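Local coordinates for probable transcriptional regulator PhnF (Escherichia coli, PDB 2FA1), which is probably a GntR/HutC-family transcriptional regulator of alkylphosphonate uptake and C-P lyase genes, present here as its C-terminal effector-binding (UTRA) domain, at residues 69-72 with 73-76; 87-90 with 91-95; 118-121 with 122-126; 54-58 with 59-63. All coordinates share one frame; numbering follows the deposited sequence. Where two conformers were deposited one is given.

Contact 1. Residues 69-72 with 73-76; sequences FADL and TLWP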
ATOM      1  N   PHE A  69      -5.496  -9.991  19.309  1.00 11.43           N
ATOM      2  CA  PHE A  69      -4.458 -10.980  19.672  1.00 12.42           C
ATOM      3  C   PHE A  69      -5.121 -12.289  20.071  1.00 12.17           C
ATOM      4  O   PHE A  69      -6.085 -12.273  20.793  1.00 13.04           O
ATOM      5  CB  PHE A  69      -3.643 -10.482  20.874  1.00 11.53           C
ATOM      6  CG  PHE A  69      -2.887  -9.230  20.600  1.00 12.55           C
ATOM      7  CD1 PHE A  69      -1.532  -9.348  20.208  1.00 15.59           C
ATOM      8  CD2 PHE A  69      -3.491  -7.986  20.686  1.00 13.95           C
ATOM      9  CE1 PHE A  69      -0.791  -8.165  19.939  1.00 14.49           C
ATOM     10  CE2 PHE A  69      -2.756  -6.809  20.432  1.00 14.16           C
ATOM     11  CZ  PHE A  69      -1.455  -6.880  20.026  1.00 12.74           C
ATOM     12  N   ALA A  70      -4.584 -13.409  19.624  1.00 11.43           N
ATOM     13  CA  ALA A  70      -5.198 -14.740  19.992  1.00 14.08           C
ATOM     14  C   ALA A  70      -4.776 -15.264  21.358  1.00 14.04           C
ATOM     15  O   ALA A  70      -5.508 -16.093  21.904  1.00 14.49           O
ATOM     16  CB  ALA A  70      -4.765 -15.853  18.926  1.00 13.82           C
ATOM     17  N   ASP A  71      -3.584 -14.855  21.862  1.00 14.39           N
ATOM     18  CA  ASP A  71      -3.071 -15.457  23.078  1.00 13.25           C
ATOM     19  C   ASP A  71      -3.560 -14.707  24.285  1.00 13.22           C
ATOM     20  O   ASP A  71      -3.022 -13.600  24.608  1.00 12.48           O
ATOM     21  CB  ASP A  71      -1.566 -15.492  23.017  1.00 12.96           C
ATOM     22  CG  ASP A  71      -0.960 -16.284  24.170  1.00 17.96           C
ATOM     23  OD1 ASP A  71      -1.650 -16.452  25.212  1.00 15.57           O
ATOM     24  OD2 ASP A  71       0.233 -16.681  24.018  1.00 22.19           O
ATOM     25  N   LEU A  72      -4.574 -15.309  24.978  1.00 10.67           N
ATOM     26  CA  LEU A  72      -5.188 -14.587  26.100  1.00 12.00           C
ATOM     27  C   LEU A  72      -4.246 -14.382  27.271  1.00 11.60           C
ATOM     28  O   LEU A  72      -4.569 -13.564  28.171  1.00 12.92           O
ATOM     29  CB  LEU A  72      -6.498 -15.201  26.580  1.00 11.63           C
ATOM     30  CG  LEU A  72      -7.443 -15.454  25.394  1.00 12.60           C
ATOM     31  CD1 LEU A  72      -8.765 -15.954  25.930  1.00 15.13           C
ATOM     32  CD2 LEU A  72      -7.694 -14.059  24.695  1.00 15.93           C
ATOM     33  N   THR A  73      -3.168 -15.156  27.268  1.00 12.98           N
ATOM     34  CA  THR A  73      -2.191 -14.999  28.334  1.00 15.07           C
ATOM     35  C   THR A  73      -1.423 -13.711  28.192  1.00 14.13           C
ATOM     36  O   THR A  73      -0.655 -13.320  29.109  1.00 15.32           O
ATOM     37  CB  THR A  73      -1.152 -16.098  28.472  1.00 14.78           C
ATOM     38  OG1 THR A  73      -0.248 -16.184  27.382  1.00 15.37           O
ATOM     39  CG2 THR A  73      -1.907 -17.449  28.769  1.00 19.04           C
ATOM     40  N   LEU A  74      -1.609 -13.055  27.037  1.00 12.50           N
ATOM     41  CA  LEU A  74      -1.038 -11.683  27.023  1.00 13.90           C
ATOM     42  C   LEU A  74      -1.864 -10.625  27.737  1.00 14.01           C
ATOM     43  O   LEU A  74      -1.461  -9.471  27.812  1.00 13.05           O
ATOM     44  CB  LEU A  74      -0.790 -11.222  25.569  1.00 15.25           C
ATOM     45  CG  LEU A  74       0.120 -12.054  24.651  1.00 11.89           C
ATOM     46  CD1 LEU A  74       0.111 -11.538  23.249  1.00 15.19           C
ATOM     47  CD2 LEU A  74       1.581 -11.859  25.209  1.00 19.14           C
ATOM     48  N   TRP A  75      -3.030 -10.992  28.270  1.00 11.53           N
ATOM     49  CA  TRP A  75      -3.881 -10.009  28.864  1.00 13.24           C
ATOM     50  C   TRP A  75      -3.272  -9.180  30.027  1.00 12.59           C
ATOM     51  O   TRP A  75      -3.553  -7.981  30.089  1.00 14.02           O
ATOM     52  CB  TRP A  75      -5.238 -10.712  29.179  1.00 14.87           C
ATOM     53  CG  TRP A  75      -6.287  -9.841  29.756  1.00 13.03           C
ATOM     54  CD1 TRP A  75      -6.948 -10.047  30.933  1.00 15.26           C
ATOM     55  CD2 TRP A  75      -6.834  -8.634  29.179  1.00 15.22           C
ATOM     56  NE1 TRP A  75      -7.885  -9.026  31.169  1.00 16.27           N
ATOM     57  CE2 TRP A  75      -7.833  -8.153  30.088  1.00 19.12           C
ATOM     58  CE3 TRP A  75      -6.557  -7.901  27.993  1.00 15.90           C
ATOM     59  CZ2 TRP A  75      -8.571  -6.986  29.825  1.00 17.78           C
ATOM     60  CZ3 TRP A  75      -7.299  -6.717  27.714  1.00 17.04           C
ATOM     61  CH2 TRP A  75      -8.297  -6.268  28.638  1.00 18.69           C
ATOM     62  N   PRO A  76      -2.522  -9.812  30.974  1.00 14.25           N
ATOM     63  CA  PRO A  76      -1.873  -9.007  32.030  1.00 14.72           C
ATOM     64  C   PRO A  76      -1.013  -7.847  31.438  1.00 15.81           C
ATOM     65  O   PRO A  76      -1.017  -6.721  31.969  1.00 16.58           O
ATOM     66  CB  PRO A  76      -0.985 -10.069  32.764  1.00 15.34           C
ATOM     67  CG  PRO A  76      -1.885 -11.311  32.643  1.00 16.78           C
ATOM     68  CD  PRO A  76      -2.228 -11.262  31.186  1.00 15.64           C
TER
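The carboxylate oxygen OD1 of D71 is gripped twice by T73, by the hydroxyl OG1 at 2.6 Å and by the backbone N at 2.9 Å. The amide bond closes an Asx turn, and the hydroxyl adds a second bond to the same oxygen, at the point where the chain leaves strand 60-69 and enters the 3-10 turn that leads into helix 75-78. Both donors come from the same face of the carboxylate plane: the amide lies 28° out of that plane, on the anti side of OD1, and the hydroxyl 35° out of it. D71 reaches them because its CG stands anti to its own N (chi1 -172°), while T73 turns OG1 back toward D71 from between its N and carbonyl carbon. The pair of bonds helps to hold the carboxylate in place and would be expected to favour its charged form.

Two backbone bonds wind the turn itself, L74 N to D71 O at 2.9 Å and W75 N to L72 O at 3.0 Å, each spanning three residues in the 3-10 manner.

While T73 stays on the exposed side, L74 packs against F69 and strand 47-57. I49 of strand 47-57 touches F69, L72, L74 and W75, and the W75 and L72 side chains continue to L29 of strand 23-31. The side chain of L74 crosses that of F69 at about a right angle, and its CD1 methyl approaches ring atom CD1 of F69 to 4.1 Å.

Contact 2. Residues 87-90 with 91-95; sequences HDFL and REQTG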
ATOM      1  N   HIS A  87       3.701  -2.136  19.625  1.00 15.44           N
ATOM      2  CA  HIS A  87       4.659  -3.239  19.460  1.00 17.27           C
ATOM      3  C   HIS A  87       5.918  -3.048  20.325  1.00 16.67           C
ATOM      4  O   HIS A  87       6.396  -4.017  20.933  1.00 16.21           O
ATOM      5  CB  HIS A  87       4.900  -3.522  17.995  1.00 19.22           C
ATOM      6  CG  HIS A  87       3.711  -4.168  17.319  1.00 22.56           C
ATOM      7  ND1 HIS A  87       3.783  -4.730  16.060  1.00 31.24           N
ATOM      8  CD2 HIS A  87       2.446  -4.388  17.753  1.00 26.06           C
ATOM      9  CE1 HIS A  87       2.602  -5.245  15.742  1.00 30.92           C
ATOM     10  NE2 HIS A  87       1.775  -5.052  16.750  1.00 27.41           N
ATOM     11  N   ASP A  88       6.356  -1.788  20.491  1.00 17.94           N
ATOM     12  CA  ASP A  88       7.488  -1.516  21.375  1.00 19.71           C
ATOM     13  C   ASP A  88       7.085  -1.852  22.833  1.00 17.01           C
ATOM     14  O   ASP A  88       7.880  -2.422  23.564  1.00 17.78           O
ATOM     15  CB  ASP A  88       7.973  -0.074  21.254  1.00 20.76           C
ATOM     16  CG  ASP A  88       8.609   0.250  19.897  1.00 27.36           C
ATOM     17  OD1 ASP A  88       8.969  -0.659  19.134  1.00 31.71           O
ATOM     18  OD2 ASP A  88       8.732   1.470  19.619  1.00 31.61           O
ATOM     19  N   PHE A  89       5.880  -1.493  23.247  1.00 15.04           N
ATOM     20  CA  PHE A  89       5.413  -1.814  24.595  1.00 14.23           C
ATOM     21  C   PHE A  89       5.404  -3.326  24.793  1.00 15.05           C
ATOM     22  O   PHE A  89       5.936  -3.819  25.775  1.00 13.57           O
ATOM     23  CB  PHE A  89       3.990  -1.310  24.756  1.00 13.88           C
ATOM     24  CG  PHE A  89       3.392  -1.643  26.120  1.00 15.76           C
ATOM     25  CD1 PHE A  89       3.781  -0.965  27.246  1.00 17.18           C
ATOM     26  CD2 PHE A  89       2.460  -2.666  26.230  1.00 18.62           C
ATOM     27  CE1 PHE A  89       3.251  -1.315  28.483  1.00 20.56           C
ATOM     28  CE2 PHE A  89       1.895  -2.981  27.476  1.00 16.57           C
ATOM     29  CZ  PHE A  89       2.301  -2.281  28.563  1.00 17.73           C
ATOM     30  N   LEU A  90       4.792  -4.059  23.867  1.00 14.10           N
ATOM     31  CA  LEU A  90       4.755  -5.539  24.008  1.00 13.65           C
ATOM     32  C   LEU A  90       6.188  -6.124  24.102  1.00 15.31           C
ATOM     33  O   LEU A  90       6.467  -7.013  24.960  1.00 13.72           O
ATOM     34  CB  LEU A  90       4.062  -6.090  22.800  1.00 13.50           C
ATOM     35  CG  LEU A  90       3.945  -7.627  22.755  1.00 15.82           C
ATOM     36  CD1 LEU A  90       3.208  -8.202  23.987  1.00 14.99           C
ATOM     37  CD2 LEU A  90       3.312  -8.181  21.424  1.00 16.37           C
ATOM     38  N   ARG A  91       7.088  -5.589  23.253  1.00 15.16           N
ATOM     39  CA  ARG A  91       8.466  -6.109  23.241  1.00 18.10           C
ATOM     40  C   ARG A  91       9.172  -5.779  24.527  1.00 17.94           C
ATOM     41  O   ARG A  91       9.802  -6.689  25.125  1.00 17.01           O
ATOM     42  CB  ARG A  91       9.264  -5.614  22.016  1.00 17.96           C
ATOM     43  CG  ARG A  91      10.620  -6.411  21.931  1.00 18.91           C
ATOM     44  CD  ARG A  91      11.518  -5.751  20.917  1.00 30.85           C
ATOM     45  NE  ARG A  91      11.786  -4.418  21.426  1.00 32.34           N
ATOM     46  CZ  ARG A  91      11.436  -3.277  20.858  1.00 38.28           C
ATOM     47  NH1 ARG A  91      10.809  -3.251  19.668  1.00 41.03           N
ATOM     48  NH2 ARG A  91      11.710  -2.152  21.511  1.00 39.42           N
ATOM     49  N   GLU A  92       9.001  -4.543  25.000  1.00 17.39           N
ATOM     50  CA  GLU A  92       9.680  -4.144  26.266  1.00 17.66           C
ATOM     51  C   GLU A  92       9.174  -4.960  27.441  1.00 17.67           C
ATOM     52  O   GLU A  92       9.945  -5.294  28.379  1.00 16.08           O
ATOM     53  CB  GLU A  92       9.434  -2.710  26.566  1.00 18.84           C
ATOM     54  CG  GLU A  92      10.191  -1.802  25.545  1.00 24.40           C
ATOM     55  CD  GLU A  92       9.878  -0.343  25.770  1.00 37.69           C
ATOM     56  OE1 GLU A  92      10.109   0.113  26.922  1.00 43.09           O
ATOM     57  OE2 GLU A  92       9.403   0.357  24.815  1.00 43.58           O
ATOM     58  N   GLN A  93       7.879  -5.256  27.443  1.00 12.37           N
ATOM     59  CA  GLN A  93       7.305  -5.985  28.540  1.00 11.51           C
ATOM     60  C   GLN A  93       7.511  -7.500  28.482  1.00 12.94           C
ATOM     61  O   GLN A  93       7.556  -8.118  29.600  1.00 12.78           O
ATOM     62  CB  GLN A  93       5.729  -5.733  28.619  1.00 12.98           C
ATOM     63  CG  GLN A  93       5.297  -4.305  28.946  1.00 12.95           C
ATOM     64  CD  GLN A  93       5.692  -3.916  30.365  1.00 16.72           C
ATOM     65  OE1 GLN A  93       6.426  -2.958  30.535  1.00 21.35           O
ATOM     66  NE2 GLN A  93       5.251  -4.671  31.356  1.00 17.15           N
ATOM     67  N   THR A  94       7.629  -8.121  27.273  1.00 11.59           N
ATOM     68  CA  THR A  94       7.548  -9.586  27.228  1.00 13.88           C
ATOM     69  C   THR A  94       8.662 -10.170  26.400  1.00 14.45           C
ATOM     70  O   THR A  94       8.844 -11.392  26.395  1.00 17.65           O
ATOM     71  CB  THR A  94       6.259 -10.105  26.469  1.00 14.43           C
ATOM     72  OG1 THR A  94       6.307  -9.659  25.095  1.00 13.67           O
ATOM     73  CG2 THR A  94       4.958  -9.557  27.123  1.00 14.11           C
ATOM     74  N   GLY A  95       9.361  -9.300  25.652  1.00 14.27           N
ATOM     75  CA  GLY A  95      10.441  -9.783  24.731  1.00 17.30           C
ATOM     76  C   GLY A  95       9.926 -10.200  23.343  1.00 18.30           C
ATOM     77  O   GLY A  95      10.716 -10.536  22.462  1.00 18.40           O
TER
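F89 and Q93, one turn apart on helix 86-94, meet with the glutamine folded over the ring. The first torsion of Q93 (chi1 -65°) sets CG beside the backbone N and over one face of the F89 ring, in a CH-pi contact 3.7 Å from the centroid. The bend at chi2 then lays the amide nearly parallel to the ring, the two planes 14° apart.

D88 and R91 run side by side and point the same way. Their salt bridge, R91 NH1 to D88 OD1, is 3.2 Å long; the guanidinium approaches from above the carboxylate plane, and the two flat groups are turned 53° from one another, so this is an oblique single-point pairing. The R91 chain, bent at chi3, curls back along the helix to reach it.

At the C-terminal end L90 O accepts two bonds from T94, from N at 2.8 Å and from OG1 at 2.7 Å, arriving from opposite faces of the carbonyl plane. The same hydroxyl also bonds to I96 N, and G95, with positive phi, sends its N to R91 O at 2.7 Å as the chain leaves the helix.

On the inner side L90 and H87 pack on L98 of strand 98-109, and H87 NE2 bonds to E143 at the start of strand 143-150. F89 makes an edge-to-face contact with F81, while F89, Q93 and T94 rest on T77 of helix 75-78.

Contact 3. Residues 118-121 with 122-126; sequences LEIP and NMSPL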
ATOM      1  N   LEU A 118     -13.258   8.009  12.825  1.00 16.13           N
ATOM      2  CA  LEU A 118     -12.201   8.853  12.287  1.00 16.18           C
ATOM      3  C   LEU A 118     -12.680  10.269  12.147  1.00 16.00           C
ATOM      4  O   LEU A 118     -11.873  11.115  11.709  1.00 15.38           O
ATOM      5  CB  LEU A 118     -11.670   8.378  10.929  1.00 17.51           C
ATOM      6  CG  LEU A 118     -10.634   7.249  10.997  1.00 17.92           C
ATOM      7  CD1 LEU A 118     -10.314   6.777   9.631  1.00 19.78           C
ATOM      8  CD2 LEU A 118      -9.326   7.823  11.539  1.00 18.96           C
ATOM      9  N   GLU A 119     -13.945  10.555  12.550  1.00 15.31           N
ATOM     10  CA  GLU A 119     -14.461  11.900  12.599  1.00 16.29           C
ATOM     11  C   GLU A 119     -14.312  12.585  11.227  1.00 17.22           C
ATOM     12  O   GLU A 119     -13.675  13.711  11.083  1.00 18.39           O
ATOM     13  CB  GLU A 119     -13.767  12.718  13.739  1.00 17.43           C
ATOM     14  CG  GLU A 119     -13.948  11.996  15.096  1.00 18.10           C
ATOM     15  CD  GLU A 119     -13.064  12.580  16.233  1.00 17.97           C
ATOM     16  OE1 GLU A 119     -12.235  13.441  15.865  1.00 17.47           O
ATOM     17  OE2 GLU A 119     -13.226  12.131  17.410  1.00 19.25           O
ATOM     18  N   ILE A 120     -14.852  11.917  10.206  1.00 15.69           N
ATOM     19  CA  ILE A 120     -14.757  12.445   8.810  1.00 17.80           C
ATOM     20  C   ILE A 120     -16.079  12.373   8.121  1.00 19.02           C
ATOM     21  O   ILE A 120     -16.898  11.627   8.571  1.00 19.60           O
ATOM     22  CB  ILE A 120     -13.724  11.675   7.991  1.00 17.79           C
ATOM     23  CG1 ILE A 120     -13.966  10.198   8.186  1.00 14.45           C
ATOM     24  CG2 ILE A 120     -12.274  12.135   8.449  1.00 19.98           C
ATOM     25  CD1 ILE A 120     -13.098   9.320   7.468  1.00 19.79           C
ATOM     26  N   PRO A 121     -16.277  13.125   7.023  1.00 22.01           N
ATOM     27  CA  PRO A 121     -17.514  13.109   6.288  1.00 23.52           C
ATOM     28  C   PRO A 121     -17.744  11.819   5.557  1.00 25.55           C
ATOM     29  O   PRO A 121     -16.799  11.029   5.240  1.00 24.76           O
ATOM     30  CB  PRO A 121     -17.361  14.262   5.263  1.00 25.28           C
ATOM     31  CG  PRO A 121     -16.076  14.701   5.293  1.00 25.41           C
ATOM     32  CD  PRO A 121     -15.308  14.059   6.437  1.00 23.25           C
ATOM     33  N   ASN A 122     -19.031  11.594   5.310  1.00 24.55           N
ATOM     34  CA  ASN A 122     -19.457  10.514   4.496  1.00 24.40           C
ATOM     35  C   ASN A 122     -18.636  10.477   3.192  1.00 24.17           C
ATOM     36  O   ASN A 122     -18.399  11.500   2.553  1.00 25.50           O
ATOM     37  CB  ASN A 122     -20.966  10.705   4.248  1.00 25.29           C
ATOM     38  CG  ASN A 122     -21.576   9.499   3.630  1.00 27.39           C
ATOM     39  OD1 ASN A 122     -21.187   8.370   3.955  1.00 29.99           O
ATOM     40  ND2 ASN A 122     -22.487   9.711   2.683  1.00 26.75           N
ATOM     41  N   MET A 123     -18.184   9.277   2.830  1.00 23.87           N
ATOM     42  CA  MET A 123     -17.483   8.963   1.552  1.00 22.92           C
ATOM     43  C   MET A 123     -16.000   9.439   1.491  1.00 22.60           C
ATOM     44  O   MET A 123     -15.299   9.312   0.462  1.00 23.52           O
ATOM     45  CB  MET A 123     -18.297   9.457   0.331  1.00 23.18           C
ATOM     46  CG  MET A 123     -19.711   8.817   0.360  1.00 25.02           C
ATOM     47  SD  MET A 123     -19.711   7.012   0.218  1.00 29.72           S
ATOM     48  CE  MET A 123     -19.119   6.897  -1.439  1.00 25.22           C
ATOM     49  N   SER A 124     -15.490   9.902   2.634  1.00 20.33           N
ATOM     50  CA  SER A 124     -14.088  10.370   2.660  1.00 18.68           C
ATOM     51  C   SER A 124     -13.157   9.184   2.366  1.00 18.19           C
ATOM     52  O   SER A 124     -13.405   8.101   2.958  1.00 20.00           O
ATOM     53  CB  SER A 124     -13.720  10.863   4.063  1.00 20.08           C
ATOM     54  OG  SER A 124     -14.358  12.041   4.309  1.00 27.68           O
ATOM     55  N   PRO A 125     -12.250   9.268   1.350  0.50 17.78           N
ATOM     56  CA  PRO A 125     -11.332   8.117   1.102  0.50 17.19           C
ATOM     57  C   PRO A 125     -10.360   7.721   2.241  0.50 16.03           C
ATOM     58  O   PRO A 125      -9.605   8.587   2.786  0.50 13.54           O
ATOM     59  CB  PRO A 125     -10.543   8.557  -0.149  0.50 17.11           C
ATOM     60  CG  PRO A 125     -11.473   9.412  -0.841  0.50 19.19           C
ATOM     61  CD  PRO A 125     -12.087  10.257   0.269  0.50 18.17           C
ATOM     62  N   LEU A 126     -10.338   6.405   2.514  1.00 15.10           N
ATOM     63  CA  LEU A 126      -9.473   5.831   3.562  1.00 13.57           C
ATOM     64  C   LEU A 126      -8.537   4.808   2.951  1.00 13.16           C
ATOM     65  O   LEU A 126      -8.977   4.113   2.004  1.00 15.73           O
ATOM     66  CB  LEU A 126     -10.263   5.110   4.636  1.00 14.04           C
ATOM     67  CG  LEU A 126     -11.400   5.761   5.390  1.00 17.38           C
ATOM     68  CD1 LEU A 126     -12.085   4.673   6.251  1.00 20.49           C
ATOM     69  CD2 LEU A 126     -10.773   6.863   6.181  1.00 24.23           C
TER
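A type II beta turn from P121 to S124 reverses the chain between helix 113-118 and strand 125-135, and S124 closes it with both its backbone and its side chain. P121 O accepts S124 N at 3.1 Å, the bond that defines the turn, and S124 OG at 2.8 Å. Both donors approach from the same face of the carbonyl, the hydroxyl tilted 34° from its plane and the amide 37° above it. OG is placed beside the backbone N of its own residue (chi1 -71°), which lets the two donors converge on a single acceptor. It also lies against the proline ring, 3.1 Å from P121 CD. M123, at the third position of the turn, takes the positive phi that this turn type needs.

Beneath the turn three aliphatic side chains join the helix end to the strand. L118 and L126 reach toward each other tip to tip, with L118 CD1 tightly packed at 3.5 Å from L126 CD2. I120 CD1 comes obliquely to the same L126 methyl, at 3.6 Å. L118 and I120 continue onto L148 and R150 of strand 143-150.

E119, with positive phi, ends the preceding helix as the C-prime residue of a Schellman motif, its N bonded to Q116 O and I120 N to C115 O. The arrangement is thus a helix-to-strand connection in which a Schellman motif leads into a type II turn.

Contact 4. Residues 54-58 with 59-63; sequences LRRVN and GVALC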
ATOM      1  N   LEU A  54      -5.399   5.105  18.395  1.00  9.78           N
ATOM      2  CA  LEU A  54      -5.667   6.179  17.408  1.00 10.96           C
ATOM      3  C   LEU A  54      -4.519   7.198  17.502  1.00 12.71           C
ATOM      4  O   LEU A  54      -4.057   7.539  18.610  1.00 13.60           O
ATOM      5  CB  LEU A  54      -6.906   6.884  17.881  1.00 12.39           C
ATOM      6  CG  LEU A  54      -7.456   7.986  16.950  1.00 12.49           C
ATOM      7  CD1 LEU A  54      -7.916   7.488  15.661  1.00 14.62           C
ATOM      8  CD2 LEU A  54      -8.508   8.772  17.665  1.00 15.29           C
ATOM      9  N   ARG A  55      -4.149   7.686  16.321  1.00 11.62           N
ATOM     10  CA  ARG A  55      -3.104   8.783  16.249  1.00 12.13           C
ATOM     11  C   ARG A  55      -3.924  10.045  15.877  1.00 12.21           C
ATOM     12  O   ARG A  55      -4.742  10.010  14.871  1.00 10.91           O
ATOM     13  CB  ARG A  55      -2.089   8.403  15.189  1.00 13.68           C
ATOM     14  CG  ARG A  55      -1.181   9.643  14.944  1.00 18.81           C
ATOM     15  CD  ARG A  55      -0.152   9.413  13.803  1.00 25.85           C
ATOM     16  NE  ARG A  55       0.687  10.619  13.654  1.00 28.29           N
ATOM     17  CZ  ARG A  55       1.591  10.757  12.686  1.00 27.35           C
ATOM     18  NH1 ARG A  55       1.735   9.800  11.787  1.00 27.44           N
ATOM     19  NH2 ARG A  55       2.327  11.845  12.611  1.00 26.94           N
ATOM     20  N   ARG A  56      -3.647  11.164  16.583  1.00 10.47           N
ATOM     21  CA  ARG A  56      -4.303  12.442  16.248  1.00 11.34           C
ATOM     22  C   ARG A  56      -3.178  13.440  16.138  1.00 11.92           C
ATOM     23  O   ARG A  56      -2.099  13.259  16.750  1.00 15.36           O
ATOM     24  CB  ARG A  56      -5.155  12.916  17.382  1.00 14.48           C
ATOM     25  CG  ARG A  56      -6.420  12.071  17.604  1.00 13.81           C
ATOM     26  CD  ARG A  56      -7.335  12.713  18.788  1.00 12.53           C
ATOM     27  NE  ARG A  56      -8.588  11.953  18.874  1.00 12.23           N
ATOM     28  CZ  ARG A  56      -9.702  12.150  18.170  1.00 10.74           C
ATOM     29  NH1 ARG A  56      -9.866  13.217  17.350  1.00 12.91           N
ATOM     30  NH2 ARG A  56     -10.707  11.267  18.323  1.00 14.13           N
ATOM     31  N   VAL A  57      -3.445  14.480  15.406  1.00  9.75           N
ATOM     32  CA  VAL A  57      -2.519  15.664  15.347  1.00 11.68           C
ATOM     33  C   VAL A  57      -3.376  16.928  15.491  1.00 10.49           C
ATOM     34  O   VAL A  57      -4.347  17.133  14.778  1.00 11.78           O
ATOM     35  CB  VAL A  57      -1.783  15.690  14.065  1.00 12.20           C
ATOM     36  CG1 VAL A  57      -0.979  17.007  13.934  1.00 15.25           C
ATOM     37  CG2 VAL A  57      -0.834  14.445  13.897  1.00 12.02           C
ATOM     38  N   ASN A  58      -3.080  17.710  16.525  1.00 12.03           N
ATOM     39  CA  ASN A  58      -3.895  18.849  16.960  1.00 11.61           C
ATOM     40  C   ASN A  58      -5.379  18.482  17.037  1.00 12.94           C
ATOM     41  O   ASN A  58      -6.212  19.205  16.573  1.00 14.10           O
ATOM     42  CB  ASN A  58      -3.608  20.076  16.021  1.00 11.39           C
ATOM     43  CG  ASN A  58      -2.331  20.752  16.465  1.00 14.01           C
ATOM     44  OD1 ASN A  58      -2.029  20.721  17.669  1.00 16.29           O
ATOM     45  ND2 ASN A  58      -1.484  21.220  15.515  1.00 16.26           N
ATOM     46  N   GLY A  59      -5.635  17.308  17.631  1.00 11.30           N
ATOM     47  CA  GLY A  59      -7.026  16.919  17.764  1.00 13.98           C
ATOM     48  C   GLY A  59      -7.649  16.164  16.593  1.00 14.69           C
ATOM     49  O   GLY A  59      -8.813  15.677  16.752  1.00 16.28           O
ATOM     50  N   VAL A  60      -6.989  16.176  15.406  1.00 12.07           N
ATOM     51  CA  VAL A  60      -7.576  15.664  14.179  1.00 12.22           C
ATOM     52  C   VAL A  60      -7.176  14.202  14.127  1.00 11.55           C
ATOM     53  O   VAL A  60      -6.007  13.865  14.124  1.00 11.22           O
ATOM     54  CB  VAL A  60      -7.046  16.439  12.926  1.00 12.21           C
ATOM     55  CG1 VAL A  60      -7.549  15.760  11.648  1.00 12.58           C
ATOM     56  CG2 VAL A  60      -7.493  17.947  12.992  1.00 12.83           C
ATOM     57  N   ALA A  61      -8.183  13.339  14.062  1.00 10.79           N
ATOM     58  CA  ALA A  61      -7.891  11.881  13.985  1.00  9.12           C
ATOM     59  C   ALA A  61      -7.292  11.527  12.617  1.00 10.34           C
ATOM     60  O   ALA A  61      -7.890  11.853  11.568  1.00 10.68           O
ATOM     61  CB  ALA A  61      -9.256  11.083  14.118  1.00 10.14           C
ATOM     62  N   LEU A  62      -6.212  10.775  12.635  1.00 10.88           N
ATOM     63  CA  LEU A  62      -5.537  10.434  11.385  1.00 11.10           C
ATOM     64  C   LEU A  62      -5.542   8.960  11.074  1.00 12.05           C
ATOM     65  O   LEU A  62      -5.661   8.562   9.922  1.00 12.97           O
ATOM     66  CB  LEU A  62      -4.084  10.871  11.486  1.00 11.92           C
ATOM     67  CG  LEU A  62      -3.854  12.377  11.515  1.00 16.17           C
ATOM     68  CD1 LEU A  62      -2.423  12.593  11.148  1.00 20.23           C
ATOM     69  CD2 LEU A  62      -4.755  13.158  10.666  1.00 19.93           C
ATOM     70  N   CYS A  63      -5.259   8.151  12.105  1.00 14.11           N
ATOM     71  CA  CYS A  63      -4.997   6.719  11.868  1.00 14.36           C
ATOM     72  C   CYS A  63      -5.606   5.915  13.019  1.00 13.75           C
ATOM     73  O   CYS A  63      -5.196   6.088  14.176  1.00 14.88           O
ATOM     74  CB  CYS A  63      -3.459   6.461  11.872  1.00 11.56           C
ATOM     75  SG  CYS A  63      -3.254   4.633  11.573  1.00 20.38           S
TER
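R56 NH1 bonds to G59 O at 2.7 Å, tying the side chain of one strand to the tip of the beta hairpin formed by strands 47-57 and 60-69. The acceptor lies close to the guanidinium plane, whereas the donor stands 43° above the plane of the carbonyl. The extended R56 chain reaches across the partner strand to get there, and the A61 methyl sits over one face of its guanidinium. NH1 also forms a salt bridge with E119.

The turn beneath is type I', from V57 to V60, with N58 and G59 both at positive phi. V57 and V60 are a hydrogen-bonded pair, V60 N to V57 O and V57 N to V60 O, each 2.9 Å.

Farther from the turn the register slips by one residue in a classic beta bulge: R55 O takes a bond from L62 N at 2.8 Å and a weak one from C63 N at 3.4 Å, so L62 and C63 both face R55.

On the face carrying R55 and V57, R55 NH1 bonds to Q11 and its guanidinium makes a cation-pi contact with F9; L62 also packs on F9. Nearby, L62 CD1 meets V57 CG2 at 3.7 Å.

Contacts 3 and 4 adjoin, with centres about 13 Å apart: besides the salt bridge between them, L118 packs against A61, L62 and C63. Both reach the six-stranded antiparallel sheet. Contacts 1 and 2, centres also about 13 Å apart, meet through L74, in the 3-10 turn before helix 75-78, and L90 on helix 86-94; contacts 1 and 3 lie on opposite sides of the chain's centre. Contact 1 is a surface contact and the others are partly buried. Strand pairing dominates contact 4, and helical bonds dominate contact 2, with a salt bridge and CH-pi packing added; a hydroxyl and an amide share one oxygen in contacts 1 (carboxylate), 2 and 3 (backbone carbonyl).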